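Local coordinates for protein 2-nitropropane dioxygenase (Streptomyces ansochromogenes, PDB 3BW2) that binds flavin mononucleotide and oxidises nitroalkanes, probably serving as a nitronate monooxygenase that uses molecular oxygen to detoxify propionate 3-nitronate, at residues F128-P133 against G177-T182; D167-Q172 against E205-P210; L241-S246 against R329-G334. All coordinates share one frame; numbering follows the deposited sequence.

Contact 1: F128-P133 against G177-T182; sequences FHFGVP and GGHQGT. With FMN (flavin mononucleotide), chain B.
Phe130 and His179 meet at the C-terminal mouth of a TIM barrel, where barrel strand 125-129 runs out into a loop and faces the glycine-rich segment 177-182 over the flavin. The edge of the Phe130 ring points toward the imidazole face of His179 in an offset edge-to-face (T-shaped) pair, the centroids 5.4 Å apart and the planes at 82°. Phe130 CZ does the touching, 3.6 Å from His179 CB. With CG anti to the carbonyl carbon (chi1 -61°), the phenyl ring reaches back toward His179 although its CB departs from that segment. Beyond the pair, His179 NE2 is hydrogen-bonded to Thr271 OG1, and Phe70 and Tyr294 bring further rings to Phe130.

The imidazole of His129 lies between Gly181 and the flavin. Gly181 CA sits over one face of the ring, 3.4 Å from His129 NE2, and FMN O2 over the opposite face, 3.1 Å from His129 CD2. His179 O lies at the edge of the imidazole, near its plane and closest to CE1, while His129 ND1 sits over the centre of the Phe130 ring. A side chain on Gly181 would run straight into His129 NE2, and one on Gly178 would strike the flavin at C9, so the absence of side chains lets the backbone come this close to both. An alanine in place of His129 would probably open a gap between Gly181 and the pyrimidine end of the flavin, and leave Phe130 freer to turn. At the other end of the segment, Gly177 N donates to FMN O5' at 3.1 Å. A water bridges the two segments, accepting from Gly131 N at 3.1 Å and donating to Gly181 O at 2.7 Å.

Contact 2: D167-Q172 against E205-P210; sequences DAVIAQ and EAVDIP. With FMN (flavin mononucleotide), chain B.
Val169 N donates to Pro210 O at 3.1 Å, the N-H...O angle being 160°, where the start of strand 168-172 meets the loop that follows helix 196-206 with the touching parts running 108° apart. Around this bond Pro210 packs on the start of the strand: Pro210 CD lies 3.2 Å from Asp167 O, and Ala168 CB lies 4.1 Å from Pro210 CB. Ile209 reaches in from the loop. Its CG1 stands between the backbone N and the carbonyl carbon (chi1 54°), which carries Ile209 CD1 to 3.8 Å from Val169 N and beside Val169 CB, the two side chains crossing at about a right angle. Val207 CG2 adds a looser apolar touch to Val169 CG1 at 4.3 Å. The carboxylate of Asp167 turns elsewhere, to a salt bridge with Arg142. At the far end of the strand, the extended side chain of Gln172 sends NE2 to FMN O3', 3.0 Å away. Strand 168-172, helix 196-206 and the adjacent parallel strand 211-214 form a beta-alpha-beta crossover of the TIM barrel; the contact joins the start of the first strand to the loop leading into the second, at the end of the barrel away from the flavin.

Contact 3: L241-S246 against R329-G334; sequences LATDES and RELPAG
Glu245 and Ala333 carry the principal polar link: Ala333 N, the first amide after the N-cap Pro332, donates to Glu245 OE1 at 2.8 Å along a nearly straight N-H...O of 173°. It meets the oxygen from above the carboxylate plane. The bend at chi2 (81°) folds the glutamate back over this helix start, and the next amide is served too: a water accepts from Gly334 N at 2.9 Å and donates to Glu245 OE2 at 2.6 Å. The start of the helix would probably favour the charged form of Glu245. Leu331 O takes Asp244 N at 3.1 Å, from above its carbonyl plane, and also receives a CA-H...O contact from Thr243. Ala242 O faces Glu330 CA in a similar contact of 3.6 Å. Ser246 N closes a type I turn on Thr243 O, which Lys253 NZ also bonds; Ser246 OG donates to Leu241 O at 2.7 Å and is bonded to Ala248 N, and Thr243 OG1 to Phe240 O. Ala333 CB lies against Glu245 OE1 and Thr243 OG1. The loop between helices 238-241 and 250-255 is thus joined to the start of the C-terminal helix 333-350, while Leu27 of helix 25-33 packs on Thr243, Glu245 and Ala333.

In the fold
Contacts 1 and 2 meet through Gln172, whose side chain bridges strand 168-172 and the segment 177-182. Gln172 OE1 lies 2.6 Å from Gly181 N, and Gln172 NE2 lies 3.0 Å from His179 O, both probable hydrogen bonds, so the amide that reaches the FMN ribityl chain is oriented by the backbone of contact 1. The two centres are 14 Å apart, and both contacts draw on strands of the same parallel barrel. Contact 3 stands apart: its centre is 24 Å from that of contact 1 and 28 Å from that of contact 2, with nearest atoms about 8 and 13 Å away. It still reaches the cofactor pocket through Leu241, which touches FMN.

Contact 1: F128-P133 against G177-T182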
loop_
_atom_site.group_PDB
_atom_site.type_symbol
_atom_site.label_atom_id
_atom_site.label_comp_id
_atom_site.label_asym_id
_atom_site.label_seq_id
_atom_site.Cartn_x
_atom_site.Cartn_y
_atom_site.Cartn_z
ATOM N N PHE A 128 0.791 -8.787 -20.562
ATOM C CA PHE A 128 -0.181 -9.814 -20.203
ATOM C C PHE A 128 -0.697 -9.592 -18.792
ATOM O O PHE A 128 0.047 -9.158 -17.917
ATOM C CB PHE A 128 0.469 -11.198 -20.293
ATOM C CG PHE A 128 0.947 -11.557 -21.673
ATOM C CD1 PHE A 128 0.137 -12.284 -22.535
ATOM C CD2 PHE A 128 2.204 -11.156 -22.114
ATOM C CE1 PHE A 128 0.572 -12.608 -23.826
ATOM C CE2 PHE A 128 2.648 -11.474 -23.395
ATOM C CZ PHE A 128 1.828 -12.202 -24.253
ATOM N N HIS A 129 -1.972 -9.903 -18.576
ATOM C CA HIS A 129 -2.581 -9.739 -17.265
ATOM C C HIS A 129 -3.257 -11.042 -16.851
ATOM O O HIS A 129 -3.697 -11.815 -17.705
ATOM C CB HIS A 129 -3.616 -8.604 -17.302
ATOM C CG HIS A 129 -3.726 -7.844 -16.015
ATOM N ND1 HIS A 129 -4.892 -7.781 -15.280
ATOM C CD2 HIS A 129 -2.816 -7.104 -15.338
ATOM C CE1 HIS A 129 -4.696 -7.032 -14.207
ATOM N NE2 HIS A 129 -3.445 -6.608 -14.219
ATOM N N PHE A 130 -3.315 -11.280 -15.540
ATOM C CA PHE A 130 -3.936 -12.472 -14.957
ATOM C C PHE A 130 -3.097 -13.737 -15.126
ATOM O O PHE A 130 -3.635 -14.836 -15.278
ATOM C CB PHE A 130 -5.330 -12.707 -15.551
ATOM C CG PHE A 130 -6.300 -11.578 -15.313
ATOM C CD1 PHE A 130 -6.557 -11.119 -14.026
ATOM C CD2 PHE A 130 -6.982 -10.997 -16.379
ATOM C CE1 PHE A 130 -7.485 -10.095 -13.801
ATOM C CE2 PHE A 130 -7.905 -9.979 -16.169
ATOM C CZ PHE A 130 -8.159 -9.525 -14.874
ATOM N N GLY A 131 -1.779 -13.586 -15.096
ATOM C CA GLY A 131 -0.922 -14.747 -15.239
ATOM C C GLY A 131 0.284 -14.532 -16.125
ATOM O O GLY A 131 0.572 -13.413 -16.542
ATOM N N VAL A 132 0.980 -15.627 -16.421
ATOM C CA VAL A 132 2.179 -15.603 -17.245
ATOM C C VAL A 132 2.033 -16.542 -18.444
ATOM O O VAL A 132 1.598 -17.686 -18.302
ATOM C CB VAL A 132 3.414 -16.073 -16.442
ATOM C CG1 VAL A 132 4.679 -15.833 -17.248
ATOM C CG2 VAL A 132 3.478 -15.357 -15.103
ATOM N N PRO A 133 2.398 -16.068 -19.642
ATOM C CA PRO A 133 2.308 -16.877 -20.863
ATOM C C PRO A 133 3.365 -17.983 -20.877
ATOM O O PRO A 133 4.373 -17.890 -20.179
ATOM C CB PRO A 133 2.574 -15.865 -21.978
ATOM C CG PRO A 133 2.250 -14.546 -21.357
ATOM C CD PRO A 133 2.767 -14.679 -19.960
ATOM N N GLY A 177 -5.767 0.728 -9.465
ATOM C CA GLY A 177 -7.177 0.713 -9.801
ATOM C C GLY A 177 -7.427 -0.467 -10.727
ATOM O O GLY A 177 -6.493 -0.975 -11.354
ATOM N N GLY A 178 -8.675 -0.915 -10.818
ATOM C CA GLY A 178 -8.979 -2.034 -11.691
ATOM C C GLY A 178 -8.558 -3.367 -11.100
ATOM O O GLY A 178 -8.364 -3.488 -9.887
ATOM N N HIS A 179 -8.401 -4.371 -11.957
ATOM C CA HIS A 179 -8.039 -5.709 -11.498
ATOM C C HIS A 179 -6.613 -5.924 -11.014
ATOM O O HIS A 179 -5.649 -5.482 -11.644
ATOM C CB HIS A 179 -8.313 -6.745 -12.593
ATOM C CG HIS A 179 -9.758 -7.109 -12.736
ATOM N ND1 HIS A 179 -10.641 -6.370 -13.492
ATOM C CD2 HIS A 179 -10.473 -8.131 -12.212
ATOM C CE1 HIS A 179 -11.840 -6.924 -13.428
ATOM N NE2 HIS A 179 -11.765 -7.993 -12.658
ATOM N N GLN A 180 -6.491 -6.617 -9.886
ATOM C CA GLN A 180 -5.188 -6.964 -9.348
ATOM C C GLN A 180 -4.710 -8.038 -10.316
ATOM O O GLN A 180 -5.477 -8.944 -10.659
ATOM C CB GLN A 180 -5.327 -7.555 -7.946
ATOM C CG GLN A 180 -5.447 -6.518 -6.847
ATOM C CD GLN A 180 -4.169 -5.725 -6.684
ATOM O OE1 GLN A 180 -4.112 -4.536 -7.004
ATOM N NE2 GLN A 180 -3.122 -6.388 -6.195
ATOM N N GLY A 181 -3.460 -7.934 -10.760
ATOM C CA GLY A 181 -2.920 -8.901 -11.701
ATOM C C GLY A 181 -2.335 -10.166 -11.092
ATOM O O GLY A 181 -1.302 -10.656 -11.553
ATOM N N THR A 182 -2.980 -10.694 -10.053
ATOM C CA THR A 182 -2.511 -11.926 -9.419
ATOM C C THR A 182 -2.593 -13.048 -10.461
ATOM O O THR A 182 -3.515 -13.081 -11.274
ATOM C CB THR A 182 -3.385 -12.294 -8.202
ATOM O OG1 THR A 182 -4.761 -12.223 -8.575
ATOM C CG2 THR A 182 -3.137 -11.344 -7.047
HETATM N N1 FMN B . -4.552 -3.649 -16.556
HETATM C C2 FMN B . -4.412 -4.577 -17.602
HETATM O O2 FMN B . -3.380 -5.234 -17.707
HETATM N N3 FMN B . -5.426 -4.755 -18.529
HETATM C C4 FMN B . -6.611 -4.040 -18.488
HETATM O O4 FMN B . -7.490 -4.231 -19.348
HETATM C C4A FMN B . -6.770 -3.085 -17.446
HETATM N N5 FMN B . -7.925 -2.311 -17.359
HETATM C C5A FMN B . -8.089 -1.346 -16.363
HETATM C C6 FMN B . -9.274 -0.567 -16.331
HETATM C C7 FMN B . -9.500 0.448 -15.336
HETATM C C7M FMN B . -10.318 1.652 -15.861
HETATM C C8 FMN B . -8.416 0.642 -14.402
HETATM C C8M FMN B . -8.099 1.996 -13.767
HETATM C C9 FMN B . -7.226 -0.152 -14.405
HETATM C C9A FMN B . -7.054 -1.150 -15.393
HETATM N N10 FMN B . -5.881 -1.949 -15.456
HETATM C C10 FMN B . -5.722 -2.905 -16.481
HETATM C "C1'" FMN B . -4.843 -1.899 -14.332
HETATM C "C2'" FMN B . -3.678 -0.998 -14.814
HETATM O "O2'" FMN B . -2.805 -1.774 -15.620
HETATM C "C3'" FMN B . -2.817 -0.439 -13.630
HETATM O "O3'" FMN B . -2.341 -1.575 -12.908
HETATM C "C4'" FMN B . -3.584 0.471 -12.656
HETATM O "O4'" FMN B . -4.337 1.403 -13.433
HETATM C "C5'" FMN B . -2.600 1.234 -11.721
HETATM O "O5'" FMN B . -3.298 2.108 -10.789
HETATM P P FMN B . -3.755 3.659 -11.034
HETATM O O1P FMN B . -2.530 3.812 -11.871
HETATM O O2P FMN B . -3.733 3.653 -9.516
HETATM O O3P FMN B . -4.965 3.049 -11.716
HETATM O O HOH W 1 -0.828 -10.788 -14.187
#

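Contact 2: D167-Q172 against E205-P210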
loop_
_atom_site.group_PDB
_atom_site.type_symbol
_atom_site.label_atom_id
_atom_site.label_comp_id
_atom_site.label_asym_id
_atom_site.label_seq_id
_atom_site.Cartn_x
_atom_site.Cartn_y
_atom_site.Cartn_z
ATOM N N ASP A 167 10.606 -9.587 -20.943
ATOM C CA ASP A 167 11.567 -8.480 -20.940
ATOM C C ASP A 167 11.490 -7.594 -19.698
ATOM O O ASP A 167 12.485 -7.009 -19.283
ATOM C CB ASP A 167 11.373 -7.608 -22.181
ATOM C CG ASP A 167 11.694 -8.345 -23.465
ATOM O OD1 ASP A 167 12.887 -8.617 -23.706
ATOM O OD2 ASP A 167 10.757 -8.662 -24.225
ATOM N N ALA A 168 10.306 -7.485 -19.110
ATOM C CA ALA A 168 10.141 -6.648 -17.930
ATOM C C ALA A 168 8.908 -7.074 -17.166
ATOM O O ALA A 168 7.993 -7.675 -17.727
ATOM C CB ALA A 168 10.012 -5.187 -18.335
ATOM N N VAL A 169 8.895 -6.766 -15.877
ATOM C CA VAL A 169 7.767 -7.114 -15.036
ATOM C C VAL A 169 7.101 -5.836 -14.554
ATOM O O VAL A 169 7.775 -4.846 -14.253
ATOM C CB VAL A 169 8.221 -7.949 -13.810
ATOM C CG1 VAL A 169 9.293 -7.197 -13.029
ATOM C CG2 VAL A 169 7.020 -8.258 -12.911
ATOM N N ILE A 170 5.776 -5.848 -14.510
ATOM C CA ILE A 170 5.028 -4.699 -14.021
ATOM C C ILE A 170 4.678 -4.999 -12.568
ATOM O O ILE A 170 3.865 -5.875 -12.294
ATOM C CB ILE A 170 3.717 -4.499 -14.798
ATOM C CG1 ILE A 170 4.017 -4.277 -16.287
ATOM C CG2 ILE A 170 2.952 -3.315 -14.216
ATOM C CD1 ILE A 170 2.786 -4.361 -17.179
ATOM N N ALA A 171 5.305 -4.287 -11.639
ATOM C CA ALA A 171 5.026 -4.489 -10.220
ATOM C C ALA A 171 3.813 -3.639 -9.877
ATOM O O ALA A 171 3.917 -2.424 -9.710
ATOM C CB ALA A 171 6.236 -4.072 -9.371
ATOM N N GLN A 172 2.658 -4.289 -9.789
ATOM C CA GLN A 172 1.413 -3.599 -9.488
ATOM C C GLN A 172 1.083 -3.695 -8.002
ATOM O O GLN A 172 0.816 -4.782 -7.485
ATOM C CB GLN A 172 0.275 -4.197 -10.316
ATOM C CG GLN A 172 -1.087 -3.572 -10.054
ATOM C CD GLN A 172 -2.214 -4.468 -10.511
ATOM O OE1 GLN A 172 -2.226 -5.664 -10.204
ATOM N NE2 GLN A 172 -3.177 -3.901 -11.242
ATOM N N GLU A 205 14.823 -6.720 -5.873
ATOM C CA GLU A 205 15.839 -7.622 -5.340
ATOM C C GLU A 205 15.584 -9.083 -5.701
ATOM O O GLU A 205 16.451 -9.938 -5.504
ATOM C CB GLU A 205 15.934 -7.494 -3.816
ATOM C CG GLU A 205 16.196 -6.082 -3.334
ATOM C CD GLU A 205 16.919 -6.036 -1.999
ATOM O OE1 GLU A 205 16.720 -6.953 -1.172
ATOM O OE2 GLU A 205 17.680 -5.070 -1.774
ATOM N N ALA A 206 14.400 -9.366 -6.231
ATOM C CA ALA A 206 14.035 -10.729 -6.605
ATOM C C ALA A 206 14.351 -11.071 -8.059
ATOM O O ALA A 206 14.573 -12.235 -8.390
ATOM C CB ALA A 206 12.558 -10.959 -6.335
ATOM N N VAL A 207 14.354 -10.068 -8.932
ATOM C CA VAL A 207 14.641 -10.305 -10.345
ATOM C C VAL A 207 15.670 -9.309 -10.864
ATOM O O VAL A 207 15.961 -8.309 -10.204
ATOM C CB VAL A 207 13.360 -10.187 -11.213
ATOM C CG1 VAL A 207 12.284 -11.131 -10.685
ATOM C CG2 VAL A 207 12.866 -8.748 -11.229
ATOM N N ASP A 208 16.213 -9.579 -12.048
ATOM C CA ASP A 208 17.210 -8.696 -12.639
ATOM C C ASP A 208 16.689 -7.937 -13.854
ATOM O O ASP A 208 17.388 -7.087 -14.398
ATOM C CB ASP A 208 18.463 -9.485 -13.040
ATOM C CG ASP A 208 19.128 -10.157 -11.858
ATOM O OD1 ASP A 208 19.254 -9.507 -10.796
ATOM O OD2 ASP A 208 19.534 -11.330 -11.994
ATOM N N ILE A 209 15.468 -8.244 -14.280
ATOM C CA ILE A 209 14.886 -7.563 -15.429
ATOM C C ILE A 209 14.272 -6.232 -14.994
ATOM O O ILE A 209 13.993 -6.032 -13.812
ATOM C CB ILE A 209 13.812 -8.433 -16.100
ATOM C CG1 ILE A 209 12.763 -8.860 -15.076
ATOM C CG2 ILE A 209 14.460 -9.659 -16.734
ATOM C CD1 ILE A 209 11.542 -9.516 -15.704
ATOM N N PRO A 210 14.072 -5.299 -15.946
ATOM C CA PRO A 210 13.492 -3.976 -15.677
ATOM C C PRO A 210 12.124 -4.076 -15.016
ATOM O O PRO A 210 11.356 -4.997 -15.300
ATOM C CB PRO A 210 13.406 -3.348 -17.064
ATOM C CG PRO A 210 14.548 -3.979 -17.791
ATOM C CD PRO A 210 14.436 -5.422 -17.369
HETATM N N1 FMN B . -4.552 -3.649 -16.556
HETATM C C2 FMN B . -4.412 -4.577 -17.602
HETATM O O2 FMN B . -3.380 -5.234 -17.707
HETATM N N3 FMN B . -5.426 -4.755 -18.529
HETATM C C4 FMN B . -6.611 -4.040 -18.488
HETATM O O4 FMN B . -7.490 -4.231 -19.348
HETATM C C4A FMN B . -6.770 -3.085 -17.446
HETATM N N5 FMN B . -7.925 -2.311 -17.359
HETATM C C5A FMN B . -8.089 -1.346 -16.363
HETATM C C6 FMN B . -9.274 -0.567 -16.331
HETATM C C7 FMN B . -9.500 0.448 -15.336
HETATM C C7M FMN B . -10.318 1.652 -15.861
HETATM C C8 FMN B . -8.416 0.642 -14.402
HETATM C C8M FMN B . -8.099 1.996 -13.767
HETATM C C9 FMN B . -7.226 -0.152 -14.405
HETATM C C9A FMN B . -7.054 -1.150 -15.393
HETATM N N10 FMN B . -5.881 -1.949 -15.456
HETATM C C10 FMN B . -5.722 -2.905 -16.481
HETATM C "C1'" FMN B . -4.843 -1.899 -14.332
HETATM C "C2'" FMN B . -3.678 -0.998 -14.814
HETATM O "O2'" FMN B . -2.805 -1.774 -15.620
HETATM C "C3'" FMN B . -2.817 -0.439 -13.630
HETATM O "O3'" FMN B . -2.341 -1.575 -12.908
HETATM C "C4'" FMN B . -3.584 0.471 -12.656
HETATM O "O4'" FMN B . -4.337 1.403 -13.433
HETATM C "C5'" FMN B . -2.600 1.234 -11.721
HETATM O "O5'" FMN B . -3.298 2.108 -10.789
HETATM P P FMN B . -3.755 3.659 -11.034
HETATM O O1P FMN B . -2.530 3.812 -11.871
HETATM O O2P FMN B . -3.733 3.653 -9.516
HETATM O O3P FMN B . -4.965 3.049 -11.716
#

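Contact 3: L241-S246 against R329-G334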
loop_
_atom_site.group_PDB
_atom_site.type_symbol
_atom_site.label_atom_id
_atom_site.label_comp_id
_atom_site.label_asym_id
_atom_site.label_seq_id
_atom_site.Cartn_x
_atom_site.Cartn_y
_atom_site.Cartn_z
ATOM N N LEU A 241 -7.390 7.931 -17.012
ATOM C CA LEU A 241 -8.818 7.618 -17.115
ATOM C C LEU A 241 -9.626 8.908 -17.163
ATOM O O LEU A 241 -10.663 8.994 -17.825
ATOM C CB LEU A 241 -9.250 6.788 -15.899
ATOM C CG LEU A 241 -10.685 6.265 -15.793
ATOM C CD1 LEU A 241 -10.980 5.322 -16.938
ATOM C CD2 LEU A 241 -10.848 5.523 -14.476
ATOM N N ALA A 242 -9.115 9.915 -16.467
ATOM C CA ALA A 242 -9.761 11.218 -16.361
ATOM C C ALA A 242 -9.502 12.197 -17.512
ATOM O O ALA A 242 -10.131 13.257 -17.565
ATOM C CB ALA A 242 -9.353 11.870 -15.036
ATOM N N THR A 243 -8.591 11.856 -18.422
ATOM C CA THR A 243 -8.270 12.750 -19.535
ATOM C C THR A 243 -9.350 12.764 -20.613
ATOM O O THR A 243 -10.177 11.855 -20.696
ATOM C CB THR A 243 -6.895 12.395 -20.183
ATOM O OG1 THR A 243 -6.933 11.074 -20.735
ATOM C CG2 THR A 243 -5.786 12.466 -19.150
ATOM N N ASP A 244 -9.338 13.801 -21.443
ATOM C CA ASP A 244 -10.338 13.938 -22.494
ATOM C C ASP A 244 -10.366 12.793 -23.501
ATOM O O ASP A 244 -11.442 12.368 -23.908
ATOM C CB ASP A 244 -10.160 15.276 -23.223
ATOM C CG ASP A 244 -10.372 16.470 -22.303
ATOM O OD1 ASP A 244 -11.101 16.317 -21.305
ATOM O OD2 ASP A 244 -9.826 17.562 -22.576
ATOM N N GLU A 245 -9.197 12.287 -23.894
ATOM C CA GLU A 245 -9.132 11.188 -24.862
ATOM C C GLU A 245 -9.649 9.868 -24.303
ATOM O O GLU A 245 -9.968 8.949 -25.065
ATOM C CB GLU A 245 -7.697 10.981 -25.372
ATOM C CG GLU A 245 -7.171 12.103 -26.258
ATOM C CD GLU A 245 -6.668 13.298 -25.471
ATOM O OE1 GLU A 245 -6.827 13.321 -24.228
ATOM O OE2 GLU A 245 -6.109 14.219 -26.105
ATOM N N SER A 246 -9.716 9.767 -22.978
ATOM C CA SER A 246 -10.210 8.555 -22.336
ATOM C C SER A 246 -11.657 8.322 -22.720
ATOM O O SER A 246 -12.463 9.255 -22.738
ATOM C CB SER A 246 -10.116 8.663 -20.814
ATOM O OG SER A 246 -10.899 7.650 -20.209
ATOM N N ARG A 329 -6.823 14.618 -12.799
ATOM C CA ARG A 329 -6.887 15.908 -13.477
ATOM C C ARG A 329 -7.530 15.751 -14.859
ATOM O O ARG A 329 -7.158 14.870 -15.630
ATOM C CB ARG A 329 -5.474 16.501 -13.578
ATOM C CG ARG A 329 -4.902 16.895 -12.215
ATOM C CD ARG A 329 -3.497 17.487 -12.288
ATOM N NE ARG A 329 -2.459 16.463 -12.385
ATOM C CZ ARG A 329 -1.164 16.696 -12.187
ATOM N NH1 ARG A 329 -0.752 17.923 -11.882
ATOM N NH2 ARG A 329 -0.282 15.704 -12.276
ATOM N N GLU A 330 -8.511 16.601 -15.153
ATOM C CA GLU A 330 -9.231 16.548 -16.422
ATOM C C GLU A 330 -8.681 17.504 -17.472
ATOM O O GLU A 330 -8.950 18.702 -17.439
ATOM C CB GLU A 330 -10.713 16.859 -16.199
ATOM C CG GLU A 330 -11.410 15.940 -15.211
ATOM C CD GLU A 330 -12.824 16.398 -14.901
ATOM O OE1 GLU A 330 -12.989 17.547 -14.434
ATOM O OE2 GLU A 330 -13.770 15.614 -15.122
ATOM N N LEU A 331 -7.924 16.959 -18.414
ATOM C CA LEU A 331 -7.332 17.744 -19.487
ATOM C C LEU A 331 -6.866 16.769 -20.552
ATOM O O LEU A 331 -6.966 15.560 -20.359
ATOM C CB LEU A 331 -6.148 18.555 -18.949
ATOM C CG LEU A 331 -5.238 17.896 -17.909
ATOM C CD1 LEU A 331 -4.708 16.580 -18.414
ATOM C CD2 LEU A 331 -4.091 18.837 -17.590
ATOM N N PRO A 332 -6.363 17.272 -21.693
ATOM C CA PRO A 332 -5.896 16.364 -22.749
ATOM C C PRO A 332 -4.765 15.489 -22.213
ATOM O O PRO A 332 -3.934 15.952 -21.428
ATOM C CB PRO A 332 -5.415 17.317 -23.843
ATOM C CG PRO A 332 -6.297 18.526 -23.646
ATOM C CD PRO A 332 -6.307 18.676 -22.144
ATOM N N ALA A 333 -4.741 14.228 -22.633
ATOM C CA ALA A 333 -3.709 13.299 -22.183
ATOM C C ALA A 333 -2.306 13.822 -22.484
ATOM O O ALA A 333 -1.386 13.649 -21.680
ATOM C CB ALA A 333 -3.914 11.941 -22.837
ATOM N N GLY A 334 -2.145 14.457 -23.642
ATOM C CA GLY A 334 -0.846 14.996 -24.009
ATOM C C GLY A 334 -0.377 16.058 -23.027
ATOM O O GLY A 334 0.807 16.130 -22.695
HETATM O O HOH W 2 -3.727 15.226 -25.886
#